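Local coordinates for 5-cytosine DNA methyltransferase (Entamoeba histolytica, PDB 3QV2), which probably transfers a methyl group from S-adenosyl-L-methionine to carbon 5 of cytosine in DNA or tRNA, like other C5-methyltransferases, at residues R24-R29 with N307-F312; C159-I164 with C311-Q316. One frame throughout, in Å; residues are numbered along the deposited sequence.

How the contacts relate
The two contacts share Cys311 and Phe312 at the start of helix 311-321, and their centres lie 10 Å apart. Contact 1 sets this helix start against helix 22-29; contact 2 sets the helix against the loop that follows strand 153-159. They touch directly: Ser26 OG comes within 3.3 Å of Ile314 CB, and Ser310 OG lies 3.5 Å from Pro161 CG. Contact 1 is the one that reaches the cofactor pocket, since Ser308 and Val309 border the amino-acid end of bound S-adenosyl-L-homocysteine. Contact 2 is more remote: the nearest atoms of the Val313 side chain and that ligand are about 12 Å apart.

Contact 1 of 2, residues R24-R29 with N307-F312; sequences RSSYER and NSVSCF. With SAH (S-adenosyl-L-homocysteine), chain B.
Ser26 and Cys311 meet almost backbone to backbone, their CA atoms 4.4 Å apart. The Ser26 hydroxyl oxygen packs into the gap: OG sits 3.1 Å from Cys311 CA and also touches CB. With OG anti to the carbonyl carbon (chi1 -61°), it lies beside the backbone N and is hydrogen-bonded to Gly22 O, one turn back. Cys311 turns its CB toward helix 22-29, where SG touches Ser25 CB, at 3.7 Å, and Ser26 OG; Ser25 OG itself is hydrogen-bonded to Gly21 O. This is how the first and last conserved motifs of the C5-methyltransferases come together: the helix after the first strand of the Rossmann-like domain packs on the C-terminal Asn-Ser-Val turn and the helix that follows it. Upstream of Cys311 the same turn lines the cofactor pocket, with Ser308 CB 3.7 Å from SAH O, of the ligand carboxylate, and Val309 CG1 3.9 Å from SAH N, its amino nitrogen. Ser308 OG is hydrogen-bonded to Leu305 O and His283 ND1. On the outer side Arg29 runs past the Cys311 carbonyl, its CD 3.8 Å from Cys311 O. A bend at chi3 (-63°) turns NE aside. Phe312 brings CE1 over one face of the guanidinium, toward its rim and 3.4 Å from Arg29 NH2, with the planes inclined at 47°, while NH1 is hydrogen-bonded to Gly284 O.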
# COMPACT_ATOMS: atom_id res chain seq x y z
N ARG A 24 8.21 2.75 3.82
CA ARG A 24 9.42 3.56 3.88
C ARG A 24 9.25 4.83 3.05
O ARG A 24 9.53 5.94 3.52
CB ARG A 24 10.62 2.76 3.40
CG ARG A 24 11.92 3.54 3.36
CD ARG A 24 13.12 2.62 3.16
NE ARG A 24 14.37 3.36 3.09
CZ ARG A 24 15.58 2.81 3.17
NH1 ARG A 24 15.69 1.49 3.33
NH2 ARG A 24 16.66 3.56 3.10
N SER A 25 8.80 4.66 1.81
CA SER A 25 8.58 5.78 0.90
C SER A 25 7.66 6.82 1.53
O SER A 25 7.93 8.02 1.45
CB SER A 25 7.97 5.28 -0.41
OG SER A 25 8.84 4.37 -1.06
N SER A 26 6.58 6.36 2.15
CA SER A 26 5.63 7.24 2.80
C SER A 26 6.30 8.11 3.85
O SER A 26 6.07 9.32 3.91
CB SER A 26 4.49 6.44 3.43
OG SER A 26 3.79 5.69 2.44
N TYR A 27 7.12 7.49 4.69
CA TYR A 27 7.83 8.21 5.74
C TYR A 27 8.79 9.23 5.14
O TYR A 27 8.86 10.37 5.60
CB TYR A 27 8.60 7.24 6.64
CG TYR A 27 9.35 7.92 7.76
CD1 TYR A 27 8.75 8.13 9.00
CD2 TYR A 27 10.66 8.36 7.59
CE1 TYR A 27 9.43 8.76 10.03
CE2 TYR A 27 11.35 8.98 8.61
CZ TYR A 27 10.73 9.18 9.83
OH TYR A 27 11.41 9.80 10.85
N GLU A 28 9.53 8.81 4.12
CA GLU A 28 10.56 9.66 3.52
C GLU A 28 9.99 10.88 2.81
O GLU A 28 10.64 11.92 2.72
CB GLU A 28 11.45 8.84 2.58
CG GLU A 28 12.32 7.81 3.29
CD GLU A 28 13.25 7.08 2.34
OE1 GLU A 28 13.14 7.30 1.11
OE2 GLU A 28 14.10 6.30 2.82
N ARG A 29 8.77 10.76 2.29
CA ARG A 29 8.15 11.88 1.58
C ARG A 29 7.36 12.77 2.53
O ARG A 29 6.98 13.89 2.18
CB ARG A 29 7.25 11.39 0.44
CG ARG A 29 5.94 10.75 0.90
CD ARG A 29 4.94 10.66 -0.25
NE ARG A 29 4.56 11.98 -0.74
CZ ARG A 29 4.59 12.34 -2.02
NH1 ARG A 29 4.97 11.47 -2.95
NH2 ARG A 29 4.23 13.56 -2.38
N ASN A 307 -0.16 -4.63 -4.95
CA ASN A 307 -0.12 -5.01 -3.55
C ASN A 307 0.48 -3.94 -2.64
O ASN A 307 0.58 -4.13 -1.43
CB ASN A 307 0.65 -6.33 -3.38
CG ASN A 307 -0.13 -7.53 -3.88
OD1 ASN A 307 -1.35 -7.60 -3.73
ND2 ASN A 307 0.57 -8.48 -4.47
N SER A 308 0.89 -2.82 -3.23
CA SER A 308 1.54 -1.75 -2.47
C SER A 308 0.54 -0.87 -1.74
O SER A 308 -0.51 -1.33 -1.30
CB SER A 308 2.43 -0.91 -3.38
OG SER A 308 1.66 -0.14 -4.28
N VAL A 309 0.87 0.42 -1.62
CA VAL A 309 0.06 1.35 -0.84
C VAL A 309 -0.02 2.73 -1.48
O VAL A 309 0.61 2.99 -2.51
CB VAL A 309 0.63 1.52 0.58
CG1 VAL A 309 0.62 0.21 1.34
CG2 VAL A 309 2.04 2.09 0.51
N SER A 310 -0.80 3.61 -0.86
CA SER A 310 -0.85 5.01 -1.26
C SER A 310 0.07 5.84 -0.37
O SER A 310 -0.33 6.26 0.72
CB SER A 310 -2.28 5.55 -1.18
OG SER A 310 -2.30 6.95 -1.38
N CYS A 311 1.30 6.05 -0.82
CA CYS A 311 2.28 6.80 -0.04
C CYS A 311 1.74 8.18 0.33
O CYS A 311 2.07 8.71 1.40
CB CYS A 311 3.59 6.94 -0.82
SG CYS A 311 4.36 5.36 -1.24
N PHE A 312 0.92 8.75 -0.54
CA PHE A 312 0.28 10.03 -0.26
C PHE A 312 -0.47 10.00 1.06
O PHE A 312 -0.22 10.83 1.94
CB PHE A 312 -0.69 10.41 -1.39
CG PHE A 312 -0.01 10.88 -2.65
CD1 PHE A 312 0.66 12.10 -2.67
CD2 PHE A 312 -0.06 10.12 -3.80
CE1 PHE A 312 1.28 12.54 -3.83
CE2 PHE A 312 0.55 10.56 -4.96
CZ PHE A 312 1.22 11.76 -4.97
N SAH B . 3.31 -2.61 1.78
CA SAH B . 4.27 -3.26 0.90
CB SAH B . 3.76 -4.62 0.45
CG SAH B . 2.81 -5.38 1.34
SD SAH B . 2.16 -6.94 0.72
C SAH B . 4.56 -2.36 -0.27
O SAH B . 4.92 -2.86 -1.38
OXT SAH B . 4.45 -1.09 -0.15
C5' SAH B . 2.51 -8.23 1.90
C4' SAH B . 3.88 -8.80 1.92
O4' SAH B . 4.01 -9.59 3.05
C3' SAH B . 4.06 -9.68 0.76
O3' SAH B . 4.99 -9.13 -0.11
C2' SAH B . 4.54 -10.95 1.26
O2' SAH B . 5.67 -11.34 0.55
C1' SAH B . 4.88 -10.70 2.66
N9 SAH B . 4.74 -11.88 3.46
C8 SAH B . 3.74 -12.77 3.53
N7 SAH B . 4.10 -13.70 4.43
C5 SAH B . 5.33 -13.39 4.91
C6 SAH B . 6.17 -13.99 5.85
N6 SAH B . 5.78 -15.21 6.52
N1 SAH B . 7.36 -13.41 6.10
C2 SAH B . 7.74 -12.28 5.49
N3 SAH B . 6.95 -11.69 4.59
C4 SAH B . 5.75 -12.22 4.29

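Contact 2 of 2, residues C159-I164 with C311-Q316; sequences CSPIDI and CFVIAQ
Val313 pushes both its methyls into the angle between Cys159, at the end of strand 153-159, and Pro161, the first residue of the 3-10 segment, and here the fit is close. CG1, anti to the backbone N (chi1 176°), meets Cys159 SG at 3.6 Å. CG2 lies against Pro161, 3.6 Å from its CA and 3.9 Å from ring atom CG. From the other end of the 3-10 segment, Ile164 reaches across, setting CD1 3.8 Å from Val313 CA and also touching Phe312 CB. The tip of Ile164 then faces the tip of Gln316: CD1 is 3.7 Å from Gln316 NE2, and CG2 brushes both OE1 and NE2. The loop joins strands 153-159 and 172-178, the antiparallel pair that ends the Rossmann-like sheet of class I methyltransferases, and helix 311-321, which also touches Tyr174 of strand 172-178, packs against this end of the sheet. The outward side of the loop is different in kind. Ile162 and Asp163 are exposed and leave the helix untouched; Asp163 steadies the 3-10 turn from within, OD2 accepting Ser160 N at 2.9 Å (N-H...O 166°) from well above the carboxylate plane. No hydrogen bond or salt bridge crosses between the segments: the join depends on the fit of methyls, thiol, proline ring and amide, while polar partners lie apart from it, Ser160 N for Asp163, His189 O and Glu191 OE1 for Gln316 NE2.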
# COMPACT_ATOMS: atom_id res chain seq x y z
N CYS A 159 -9.85 5.42 5.05
CA CYS A 159 -9.89 6.54 4.11
C CYS A 159 -9.32 6.17 2.75
O CYS A 159 -8.70 5.12 2.58
CB CYS A 159 -9.16 7.76 4.68
SG CYS A 159 -7.40 7.50 4.95
N SER A 160 -9.51 7.06 1.77
CA SER A 160 -9.06 6.83 0.41
C SER A 160 -8.26 8.03 -0.09
O SER A 160 -8.45 9.15 0.39
CB SER A 160 -10.27 6.58 -0.51
OG SER A 160 -9.87 6.35 -1.85
N PRO A 161 -7.34 7.80 -1.04
CA PRO A 161 -6.52 8.88 -1.60
C PRO A 161 -7.35 10.04 -2.14
O PRO A 161 -6.89 11.19 -2.09
CB PRO A 161 -5.77 8.19 -2.74
CG PRO A 161 -5.67 6.77 -2.31
CD PRO A 161 -6.96 6.48 -1.59
N ILE A 162 -8.54 9.76 -2.64
CA ILE A 162 -9.41 10.81 -3.17
C ILE A 162 -9.80 11.80 -2.07
O ILE A 162 -10.11 12.96 -2.35
CB ILE A 162 -10.68 10.24 -3.81
CG1 ILE A 162 -11.56 9.56 -2.75
CG2 ILE A 162 -10.33 9.26 -4.92
CD1 ILE A 162 -12.94 9.18 -3.26
N ASP A 163 -9.77 11.33 -0.83
CA ASP A 163 -10.13 12.17 0.31
C ASP A 163 -9.15 13.32 0.49
O ASP A 163 -9.51 14.36 1.04
CB ASP A 163 -10.23 11.33 1.59
CG ASP A 163 -11.33 10.30 1.52
OD1 ASP A 163 -12.29 10.50 0.74
OD2 ASP A 163 -11.25 9.29 2.25
N ILE A 164 -7.92 13.13 0.04
CA ILE A 164 -6.91 14.19 0.11
C ILE A 164 -6.54 14.73 -1.27
O ILE A 164 -5.47 15.31 -1.46
CB ILE A 164 -5.64 13.74 0.85
CG1 ILE A 164 -5.03 12.50 0.17
CG2 ILE A 164 -5.94 13.46 2.31
CD1 ILE A 164 -3.74 12.03 0.81
N CYS A 311 1.30 6.05 -0.82
CA CYS A 311 2.28 6.80 -0.04
C CYS A 311 1.74 8.18 0.33
O CYS A 311 2.07 8.71 1.40
CB CYS A 311 3.59 6.94 -0.82
SG CYS A 311 4.36 5.36 -1.24
N PHE A 312 0.92 8.75 -0.54
CA PHE A 312 0.28 10.03 -0.26
C PHE A 312 -0.47 10.00 1.06
O PHE A 312 -0.22 10.83 1.94
CB PHE A 312 -0.69 10.41 -1.39
CG PHE A 312 -0.01 10.88 -2.65
CD1 PHE A 312 0.66 12.10 -2.67
CD2 PHE A 312 -0.06 10.12 -3.80
CE1 PHE A 312 1.28 12.54 -3.83
CE2 PHE A 312 0.55 10.56 -4.96
CZ PHE A 312 1.22 11.76 -4.97
N VAL A 313 -1.38 9.05 1.20
CA VAL A 313 -2.22 8.94 2.39
C VAL A 313 -1.40 8.60 3.63
O VAL A 313 -1.53 9.25 4.67
CB VAL A 313 -3.31 7.86 2.20
CG1 VAL A 313 -4.10 7.68 3.49
CG2 VAL A 313 -4.23 8.23 1.05
N ILE A 314 -0.56 7.58 3.52
CA ILE A 314 0.23 7.11 4.66
C ILE A 314 1.17 8.20 5.18
O ILE A 314 1.42 8.28 6.38
CB ILE A 314 1.04 5.85 4.30
CG1 ILE A 314 0.10 4.71 3.90
CG2 ILE A 314 1.90 5.43 5.48
CD1 ILE A 314 0.81 3.42 3.58
N ALA A 315 1.67 9.03 4.28
CA ALA A 315 2.55 10.12 4.67
C ALA A 315 1.87 11.04 5.68
O ALA A 315 2.46 11.42 6.69
CB ALA A 315 3.00 10.92 3.45
N GLN A 316 0.62 11.39 5.40
CA GLN A 316 -0.14 12.26 6.28
C GLN A 316 -0.46 11.59 7.61
O GLN A 316 -0.41 12.23 8.67
CB GLN A 316 -1.43 12.74 5.61
CG GLN A 316 -1.20 13.65 4.41
CD GLN A 316 -2.44 14.43 4.03
OE1 GLN A 316 -3.36 14.59 4.84
NE2 GLN A 316 -2.48 14.93 2.80